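Ras GTPase-activating-like protein IQGAP2 (Homo sapiens, PDB 5CJP) is an IQGAP-family scaffold whose GAP-related domain probably binds the GTP-loaded forms of Rho-family GTPases rather than stimulating GTP hydrolysis. Local coordinates at residues Ile121-Thr131 / Asp262-Val270. Sequence-based numbering, arbitrary orientation.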
loop_
_atom_site.group_PDB
_atom_site.type_symbol
_atom_site.label_atom_id
_atom_site.label_comp_id
_atom_site.label_asym_id
_atom_site.label_seq_id
_atom_site.Cartn_x
_atom_site.Cartn_y
_atom_site.Cartn_z
ATOM N N ILE E 121 21.908 -27.644 -5.071
ATOM C CA ILE E 121 22.120 -28.396 -3.836
ATOM C C ILE E 121 20.790 -28.670 -3.127
ATOM O O ILE E 121 20.669 -29.643 -2.366
ATOM C CB ILE E 121 23.059 -27.626 -2.887
ATOM C CG1 ILE E 121 24.417 -27.424 -3.557
ATOM C CG2 ILE E 121 23.218 -28.372 -1.580
ATOM C CD1 ILE E 121 25.299 -26.425 -2.863
ATOM N N ILE E 122 19.807 -27.804 -3.381
ATOM C CA ILE E 122 18.465 -27.935 -2.787
ATOM C C ILE E 122 17.684 -29.016 -3.516
ATOM O O ILE E 122 17.040 -29.855 -2.900
ATOM C CB ILE E 122 17.647 -26.599 -2.886
ATOM C CG1 ILE E 122 18.170 -25.533 -1.919
ATOM C CG2 ILE E 122 16.230 -26.821 -2.535
ATOM C CD1 ILE E 122 19.530 -25.755 -1.452
ATOM N N ASP E 123 17.775 -28.990 -4.840
ATOM C CA ASP E 123 17.059 -29.932 -5.690
ATOM C C ASP E 123 17.525 -31.385 -5.652
ATOM O O ASP E 123 16.750 -32.295 -5.956
ATOM C CB ASP E 123 17.080 -29.431 -7.140
ATOM C CG ASP E 123 16.248 -28.173 -7.343
ATOM O OD1 ASP E 123 16.218 -27.657 -8.485
ATOM O OD2 ASP E 123 15.620 -27.702 -6.367
ATOM N N ASP E 124 18.780 -31.619 -5.291
ATOM C CA ASP E 124 19.272 -32.989 -5.242
ATOM C C ASP E 124 18.605 -33.749 -4.102
ATOM O O ASP E 124 19.111 -33.778 -2.984
ATOM C CB ASP E 124 20.780 -33.025 -5.048
ATOM C CG ASP E 124 21.350 -34.396 -5.311
ATOM O OD1 ASP E 124 20.579 -35.376 -5.197
ATOM O OD2 ASP E 124 22.555 -34.500 -5.626
ATOM N N LYS E 125 17.469 -34.364 -4.409
ATOM C CA LYS E 125 16.695 -35.123 -3.436
ATOM C C LYS E 125 17.439 -36.277 -2.767
ATOM O O LYS E 125 16.908 -36.907 -1.855
ATOM C CB LYS E 125 15.436 -35.664 -4.113
ATOM C CG LYS E 125 14.149 -35.071 -3.585
ATOM C CD LYS E 125 12.980 -35.366 -4.513
ATOM C CE LYS E 125 13.209 -34.749 -5.898
ATOM N NZ LYS E 125 12.044 -34.939 -6.808
ATOM N N SER E 126 18.667 -36.552 -3.199
ATOM C CA SER E 126 19.436 -37.650 -2.624
ATOM C C SER E 126 20.658 -37.212 -1.827
ATOM O O SER E 126 21.207 -37.993 -1.047
ATOM C CB SER E 126 19.896 -38.607 -3.727
ATOM O OG SER E 126 21.123 -38.178 -4.297
ATOM N N LEU E 127 21.094 -35.974 -2.037
ATOM C CA LEU E 127 22.257 -35.442 -1.342
ATOM C C LEU E 127 21.991 -35.329 0.148
ATOM O O LEU E 127 21.003 -34.730 0.577
ATOM C CB LEU E 127 22.617 -34.075 -1.907
ATOM C CG LEU E 127 23.839 -33.394 -1.295
ATOM C CD1 LEU E 127 25.116 -34.213 -1.533
ATOM C CD2 LEU E 127 23.951 -32.038 -1.912
ATOM N N ILE E 128 22.880 -35.926 0.935
ATOM C CA ILE E 128 22.773 -35.935 2.388
ATOM C C ILE E 128 24.171 -35.894 2.965
ATOM O O ILE E 128 24.719 -36.922 3.368
ATOM C CB ILE E 128 22.112 -37.218 2.895
ATOM C CG1 ILE E 128 20.694 -37.329 2.344
ATOM C CG2 ILE E 128 22.049 -37.225 4.396
ATOM C CD1 ILE E 128 20.148 -38.683 2.554
ATOM N N ILE E 129 24.755 -34.705 2.998
ATOM C CA ILE E 129 26.086 -34.540 3.551
ATOM C C ILE E 129 25.975 -34.465 5.080
ATOM O O ILE E 129 25.041 -33.856 5.622
ATOM C CB ILE E 129 26.750 -33.248 3.016
ATOM C CG1 ILE E 129 26.839 -33.301 1.496
ATOM C CG2 ILE E 129 28.143 -33.086 3.602
ATOM C CD1 ILE E 129 27.166 -31.971 0.862
ATOM N N ASN E 130 26.912 -35.104 5.769
ATOM C CA ASN E 130 26.936 -35.091 7.233
ATOM C C ASN E 130 28.339 -35.420 7.724
ATOM O O ASN E 130 28.750 -36.582 7.762
ATOM C CB ASN E 130 25.955 -36.102 7.819
ATOM C CG ASN E 130 25.583 -35.781 9.267
ATOM O OD1 ASN E 130 26.443 -35.522 10.106
ATOM N ND2 ASN E 130 24.293 -35.805 9.557
ATOM N N THR E 131 29.065 -34.380 8.104
ATOM C CA THR E 131 30.432 -34.523 8.572
ATOM C C THR E 131 30.546 -34.933 10.037
ATOM O O THR E 131 31.618 -34.823 10.633
ATOM C CB THR E 131 31.184 -33.203 8.363
ATOM O OG1 THR E 131 30.425 -32.122 8.925
ATOM C CG2 THR E 131 31.370 -32.947 6.884
ATOM N N ASP E 262 17.929 -31.727 6.003
ATOM C CA ASP E 262 18.990 -32.261 5.155
ATOM C C ASP E 262 19.552 -31.196 4.219
ATOM O O ASP E 262 20.749 -31.168 3.950
ATOM C CB ASP E 262 18.458 -33.443 4.348
ATOM C CG ASP E 262 18.196 -34.665 5.210
ATOM O OD1 ASP E 262 17.337 -35.485 4.816
ATOM O OD2 ASP E 262 18.852 -34.809 6.267
ATOM N N GLN E 263 18.679 -30.323 3.728
ATOM C CA GLN E 263 19.102 -29.255 2.834
ATOM C C GLN E 263 19.862 -28.226 3.657
ATOM O O GLN E 263 20.853 -27.656 3.193
ATOM C CB GLN E 263 17.882 -28.630 2.149
ATOM C CG GLN E 263 17.066 -29.639 1.341
ATOM C CD GLN E 263 15.792 -29.055 0.750
ATOM O OE1 GLN E 263 14.958 -28.499 1.466
ATOM N NE2 GLN E 263 15.631 -29.192 -0.564
ATOM N N ARG E 264 19.409 -28.003 4.888
ATOM C CA ARG E 264 20.068 -27.069 5.796
ATOM C C ARG E 264 21.475 -27.544 6.113
ATOM O O ARG E 264 22.444 -26.779 6.018
ATOM C CB ARG E 264 19.311 -26.973 7.115
ATOM C CG ARG E 264 18.461 -25.752 7.234
ATOM C CD ARG E 264 19.300 -24.496 7.352
ATOM N NE ARG E 264 18.629 -23.396 6.661
ATOM C CZ ARG E 264 17.344 -23.091 6.809
ATOM N NH1 ARG E 264 16.586 -23.801 7.630
ATOM N NH2 ARG E 264 16.818 -22.090 6.125
ATOM N N ARG E 265 21.566 -28.807 6.518
ATOM C CA ARG E 265 22.836 -29.423 6.870
ATOM C C ARG E 265 23.794 -29.430 5.671
ATOM O O ARG E 265 25.015 -29.354 5.842
ATOM C CB ARG E 265 22.593 -30.842 7.383
ATOM C CG ARG E 265 23.785 -31.470 8.074
ATOM C CD ARG E 265 23.451 -32.884 8.471
ATOM N NE ARG E 265 22.215 -32.936 9.243
ATOM C CZ ARG E 265 22.097 -32.483 10.490
ATOM N NH1 ARG E 265 23.146 -31.948 11.105
ATOM N NH2 ARG E 265 20.931 -32.562 11.118
ATOM N N ASN E 266 23.230 -29.509 4.466
ATOM C CA ASN E 266 24.042 -29.503 3.255
ATOM C C ASN E 266 24.592 -28.101 3.009
ATOM O O ASN E 266 25.805 -27.917 2.911
ATOM C CB ASN E 266 23.222 -29.971 2.044
ATOM C CG ASN E 266 23.081 -31.496 1.975
ATOM O OD1 ASN E 266 22.355 -32.020 1.131
ATOM N ND2 ASN E 266 23.775 -32.205 2.857
ATOM N N LEU E 267 23.709 -27.111 2.918
ATOM C CA LEU E 267 24.140 -25.732 2.697
ATOM C C LEU E 267 25.053 -25.283 3.822
ATOM O O LEU E 267 26.080 -24.641 3.589
ATOM C CB LEU E 267 22.939 -24.804 2.614
ATOM C CG LEU E 267 22.118 -25.044 1.361
ATOM C CD1 LEU E 267 20.761 -24.400 1.524
ATOM C CD2 LEU E 267 22.872 -24.498 0.134
ATOM N N GLY E 268 24.661 -25.640 5.043
ATOM C CA GLY E 268 25.444 -25.297 6.212
ATOM C C GLY E 268 26.829 -25.896 6.132
ATOM O O GLY E 268 27.810 -25.246 6.497
ATOM N N SER E 269 26.930 -27.133 5.658
ATOM C CA SER E 269 28.244 -27.759 5.551
ATOM C C SER E 269 29.128 -27.020 4.547
ATOM O O SER E 269 30.344 -26.897 4.737
ATOM C CB SER E 269 28.107 -29.227 5.153
ATOM O OG SER E 269 27.623 -30.001 6.238
ATOM N N VAL E 270 28.521 -26.513 3.483
ATOM C CA VAL E 270 29.313 -25.804 2.503
ATOM C C VAL E 270 29.837 -24.552 3.165
ATOM O O VAL E 270 31.012 -24.233 3.038
ATOM C CB VAL E 270 28.499 -25.405 1.267
ATOM C CG1 VAL E 270 29.404 -24.684 0.290
ATOM C CG2 VAL E 270 27.884 -26.630 0.613
#
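I122 and I129 flank one side of helix 261-278: the CA of I122 lies 5.8 Å from that of Q263, and the CA of I129 lies 5.4 Å from that of N266. Between them the chain leaves helix 111-123, reverses through a type I turn from D124 to L127 and returns as an extended strand-like run. Aspartate suits the first turn position because its OD1 accepts from the backbone N of S126, 3.0 Å away, closing an Asx turn, and also from S126 OG on the same face of the carboxylate. Q263 reaches across with its amide: NE2 donates a hydrogen bond to I122 O, 2.8 Å away, a carbonyl at the helix end, with the acceptor almost in the amide plane but the N-H...O angle bent to 144°. The chain beyond CG is extended, which carries the amide that far, while OE1 turns to the backbone N of N260. Were the side chain cut back to an alanine here, I122 O would probably lose this donor and a gap would be likely to open beside I122 CG2. Both segments belong to the all-helical GAP-related domain of the Ras-GAP family, and here the link after helix 111-123 is packed against helix 261-278, with V183 and L180 of helix 167-193 covering I121 and I129. Branched aliphatic side chains pack at the end by helix 111-123: I122 CD1 meets L267 CD1 at 3.5 Å, the side chains at about a right angle, and I121 CD1 approaches V270 CG2 at 4.3 Å. I121 CG2 also rests 4.0 Å from N266 CB, and along the returning run the side chain of N266 crosses those of L127 and I129 at a slant. Farther on, N130 ND2 comes within 3.2 Å of R265 CD, its amide plane only 13° from the guanidinium plane, while N130 OD1 accepts from the backbone N of N132.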